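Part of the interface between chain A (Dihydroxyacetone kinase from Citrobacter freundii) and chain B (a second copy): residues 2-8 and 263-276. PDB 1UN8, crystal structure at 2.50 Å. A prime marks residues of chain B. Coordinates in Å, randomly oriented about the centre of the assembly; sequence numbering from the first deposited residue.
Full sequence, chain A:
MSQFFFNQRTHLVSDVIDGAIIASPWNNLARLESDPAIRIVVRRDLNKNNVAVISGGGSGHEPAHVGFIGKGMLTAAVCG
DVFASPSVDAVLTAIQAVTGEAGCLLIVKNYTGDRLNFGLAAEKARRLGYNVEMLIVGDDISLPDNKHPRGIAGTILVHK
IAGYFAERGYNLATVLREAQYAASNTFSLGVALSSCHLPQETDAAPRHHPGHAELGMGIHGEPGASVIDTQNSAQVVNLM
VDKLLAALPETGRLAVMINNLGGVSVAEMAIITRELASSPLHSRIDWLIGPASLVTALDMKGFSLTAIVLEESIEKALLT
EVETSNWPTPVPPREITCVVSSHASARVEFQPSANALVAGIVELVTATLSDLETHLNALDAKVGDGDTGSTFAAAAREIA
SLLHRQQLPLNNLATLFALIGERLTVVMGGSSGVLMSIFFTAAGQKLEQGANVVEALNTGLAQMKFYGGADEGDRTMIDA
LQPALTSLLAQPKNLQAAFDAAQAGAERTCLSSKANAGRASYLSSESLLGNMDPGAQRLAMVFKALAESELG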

# COMPACT_ATOMS: atom_id res chain seq x y z
N SER A 2 -10.67 -17.63 0.54
CA SER A 2 -10.13 -16.54 -0.27
C SER A 2 -10.51 -15.16 0.26
O SER A 2 -11.69 -14.84 0.36
CB SER A 2 -10.63 -16.71 -1.71
OG SER A 2 -10.65 -15.48 -2.41
N GLN A 3 -9.50 -14.36 0.62
CA GLN A 3 -9.72 -12.99 1.11
C GLN A 3 -9.07 -12.11 0.02
O GLN A 3 -7.99 -11.54 0.22
CB GLN A 3 -9.03 -12.79 2.46
CG GLN A 3 -9.54 -11.60 3.25
CD GLN A 3 -8.84 -11.42 4.59
OE1 GLN A 3 -8.71 -12.37 5.36
NE2 GLN A 3 -8.40 -10.20 4.88
N PHE A 4 -9.74 -11.99 -1.12
CA PHE A 4 -9.19 -11.26 -2.25
C PHE A 4 -10.29 -10.60 -3.09
O PHE A 4 -11.29 -11.23 -3.41
CB PHE A 4 -8.44 -12.29 -3.12
CG PHE A 4 -7.41 -11.71 -4.06
CD1 PHE A 4 -6.05 -11.84 -3.78
CD2 PHE A 4 -7.79 -11.10 -5.26
CE1 PHE A 4 -5.09 -11.39 -4.67
CE2 PHE A 4 -6.83 -10.65 -6.16
CZ PHE A 4 -5.48 -10.79 -5.86
N PHE A 5 -10.10 -9.34 -3.46
CA PHE A 5 -11.09 -8.67 -4.30
C PHE A 5 -10.81 -9.01 -5.76
O PHE A 5 -9.78 -8.61 -6.32
CB PHE A 5 -11.01 -7.14 -4.15
CG PHE A 5 -11.57 -6.61 -2.85
CD1 PHE A 5 -10.73 -5.99 -1.93
CD2 PHE A 5 -12.94 -6.69 -2.57
CE1 PHE A 5 -11.25 -5.45 -0.75
CE2 PHE A 5 -13.47 -6.15 -1.39
CZ PHE A 5 -12.62 -5.53 -0.48
N PHE A 6 -11.72 -9.76 -6.38
CA PHE A 6 -11.60 -10.11 -7.78
C PHE A 6 -12.95 -10.61 -8.28
O PHE A 6 -13.88 -10.78 -7.48
CB PHE A 6 -10.48 -11.15 -8.01
CG PHE A 6 -10.83 -12.56 -7.60
CD1 PHE A 6 -11.39 -13.45 -8.52
CD2 PHE A 6 -10.55 -13.03 -6.32
CE1 PHE A 6 -11.66 -14.78 -8.17
CE2 PHE A 6 -10.81 -14.35 -5.95
CZ PHE A 6 -11.37 -15.23 -6.88
N ASN A 7 -13.07 -10.80 -9.59
CA ASN A 7 -14.31 -11.26 -10.20
C ASN A 7 -14.12 -12.68 -10.72
O ASN A 7 -14.22 -13.63 -9.95
CB ASN A 7 -14.68 -10.32 -11.34
CG ASN A 7 -16.08 -10.56 -11.86
OD1 ASN A 7 -16.79 -11.46 -11.41
ND2 ASN A 7 -16.49 -9.75 -12.83
N GLN A 8 -13.85 -12.82 -12.01
CA GLN A 8 -13.60 -14.14 -12.60
C GLN A 8 -12.11 -14.47 -12.42
O GLN A 8 -11.25 -13.68 -12.81
CB GLN A 8 -13.94 -14.14 -14.10
CG GLN A 8 -15.41 -13.95 -14.42
CD GLN A 8 -16.29 -14.97 -13.70
OE1 GLN A 8 -16.21 -16.18 -13.97
NE2 GLN A 8 -17.14 -14.49 -12.78
N GLY B 263 -4.38 -2.23 3.21
CA GLY B 263 -4.02 -3.63 3.03
C GLY B 263 -4.42 -4.31 1.75
O GLY B 263 -4.24 -5.51 1.61
N VAL B 264 -4.98 -3.56 0.80
CA VAL B 264 -5.37 -4.18 -0.46
C VAL B 264 -4.16 -4.21 -1.38
O VAL B 264 -3.37 -3.28 -1.39
CB VAL B 264 -6.48 -3.39 -1.14
CG1 VAL B 264 -6.86 -4.05 -2.45
CG2 VAL B 264 -7.68 -3.30 -0.20
N SER B 265 -4.01 -5.30 -2.13
CA SER B 265 -2.87 -5.41 -3.04
C SER B 265 -3.06 -4.43 -4.20
O SER B 265 -4.18 -4.07 -4.54
CB SER B 265 -2.77 -6.83 -3.58
OG SER B 265 -3.88 -7.11 -4.42
N VAL B 266 -1.95 -4.00 -4.79
CA VAL B 266 -2.03 -3.08 -5.91
C VAL B 266 -2.82 -3.74 -7.03
O VAL B 266 -3.59 -3.08 -7.73
CB VAL B 266 -0.60 -2.69 -6.41
CG1 VAL B 266 -0.70 -1.85 -7.69
CG2 VAL B 266 0.13 -1.89 -5.31
N ALA B 267 -2.65 -5.05 -7.20
CA ALA B 267 -3.36 -5.77 -8.24
C ALA B 267 -4.85 -5.58 -8.01
O ALA B 267 -5.57 -5.13 -8.90
CB ALA B 267 -3.02 -7.26 -8.20
N GLU B 268 -5.30 -5.90 -6.80
CA GLU B 268 -6.70 -5.75 -6.43
C GLU B 268 -7.20 -4.33 -6.69
O GLU B 268 -8.30 -4.14 -7.24
CB GLU B 268 -6.90 -6.12 -4.95
CG GLU B 268 -6.80 -7.61 -4.65
CD GLU B 268 -6.79 -7.92 -3.16
OE1 GLU B 268 -5.72 -7.76 -2.52
OE2 GLU B 268 -7.85 -8.31 -2.63
N MET B 269 -6.41 -3.34 -6.30
CA MET B 269 -6.79 -1.95 -6.49
C MET B 269 -7.01 -1.62 -7.96
O MET B 269 -7.86 -0.79 -8.29
CB MET B 269 -5.72 -1.03 -5.92
CG MET B 269 -5.68 -1.01 -4.40
SD MET B 269 -7.09 -0.15 -3.68
CE MET B 269 -8.20 -1.43 -3.56
N ALA B 270 -6.26 -2.28 -8.83
CA ALA B 270 -6.40 -2.08 -10.27
C ALA B 270 -7.74 -2.67 -10.73
O ALA B 270 -8.48 -2.04 -11.50
CB ALA B 270 -5.25 -2.76 -11.01
N ILE B 271 -8.03 -3.88 -10.26
CA ILE B 271 -9.28 -4.54 -10.60
C ILE B 271 -10.44 -3.65 -10.12
O ILE B 271 -11.42 -3.47 -10.84
CB ILE B 271 -9.39 -5.92 -9.92
CG1 ILE B 271 -8.28 -6.84 -10.41
CG2 ILE B 271 -10.75 -6.55 -10.22
CD1 ILE B 271 -8.19 -8.15 -9.64
N ILE B 272 -10.32 -3.11 -8.91
CA ILE B 272 -11.36 -2.25 -8.38
C ILE B 272 -11.53 -1.04 -9.30
O ILE B 272 -12.64 -0.63 -9.62
CB ILE B 272 -11.02 -1.75 -6.95
CG1 ILE B 272 -10.92 -2.94 -5.99
CG2 ILE B 272 -12.03 -0.72 -6.52
CD1 ILE B 272 -11.93 -4.04 -6.31
N THR B 273 -10.41 -0.48 -9.73
CA THR B 273 -10.45 0.66 -10.62
C THR B 273 -11.19 0.31 -11.91
O THR B 273 -11.94 1.13 -12.45
CB THR B 273 -9.03 1.14 -10.96
OG1 THR B 273 -8.39 1.61 -9.76
CG2 THR B 273 -9.08 2.27 -11.97
N ARG B 274 -10.99 -0.92 -12.40
CA ARG B 274 -11.66 -1.35 -13.61
C ARG B 274 -13.17 -1.44 -13.39
O ARG B 274 -13.96 -1.03 -14.24
CB ARG B 274 -11.13 -2.71 -14.07
CG ARG B 274 -11.88 -3.28 -15.27
CD ARG B 274 -11.48 -4.71 -15.54
NE ARG B 274 -12.29 -5.33 -16.59
CZ ARG B 274 -13.61 -5.48 -16.53
NH1 ARG B 274 -14.28 -5.05 -15.46
NH2 ARG B 274 -14.26 -6.07 -17.52
N GLU B 275 -13.56 -2.01 -12.25
CA GLU B 275 -14.97 -2.17 -11.92
C GLU B 275 -15.65 -0.80 -11.92
O GLU B 275 -16.71 -0.61 -12.52
CB GLU B 275 -15.13 -2.83 -10.56
CG GLU B 275 -14.39 -4.16 -10.42
CD GLU B 275 -14.97 -5.25 -11.30
OE1 GLU B 275 -15.64 -4.92 -12.30
OE2 GLU B 275 -14.74 -6.44 -10.99
N LEU B 276 -15.03 0.17 -11.24
CA LEU B 276 -15.57 1.52 -11.16
C LEU B 276 -15.77 2.08 -12.55
O LEU B 276 -16.79 2.70 -12.83
CB LEU B 276 -14.63 2.44 -10.39
CG LEU B 276 -15.12 3.90 -10.39
CD1 LEU B 276 -16.26 4.07 -9.38
CD2 LEU B 276 -14.00 4.83 -10.02

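The N-terminal stretch of chain A, residues 2-8, has no regular helix or strand and lies against the first turns of a chain B helix that begins at Val266′ and runs on past Leu276′. The backbones come nearest at Phe5 and Glu268′ (CA to CA 5.7 Å), with Phe6 and Ile271′ next (CA to CA 6.7 Å), so one helical turn on chain B is matched by a single step along the extended segment.

One hydrogen bond crosses between the stretches: Phe5 N donates to Glu268′ OE2 over 2.6 Å and is nearly straight, at 170°. The acceptor is a side-chain oxygen, so the backbone of the segment is tied to the helix through the Glu268′ carboxylate. The carboxylate is held from its own chain as well. Glu268′ OE1 accepts from Ser265′ N (3.0 Å) and Ser265′ OG (2.7 Å), while Glu268′ N donates back to Ser265′ OG (3.0 Å), capping the helix. The two carboxylate oxygens thus split their work, OE1 accepting from Ser265′ and OE2 reaching across to chain A.

The aliphatic part of Glu268′ is used too: its CG sits over one face of the Phe4 ring, 3.7 Å from the ring centroid, a CH-pi contact. Ile271′ CD1 lies at the edge of the same ring, 4.5 Å from Phe4 CE2, and also approaches Phe6 CB at 4.1 Å, although the Phe6 ring itself leads away from the helix.

Phe5, whose CA-to-CB bond points toward chain B, loses more surface here than any other residue. Val264′ CG2 meets its ring edge, 4.2 Å from Phe5 CE1, and Ile272′ CD1 packs 3.9 Å from Phe5 CB. Farther along the helix, Asn7 CB comes within 3.9 Å of Glu275′ OE2, a contact without a hydrogen bond.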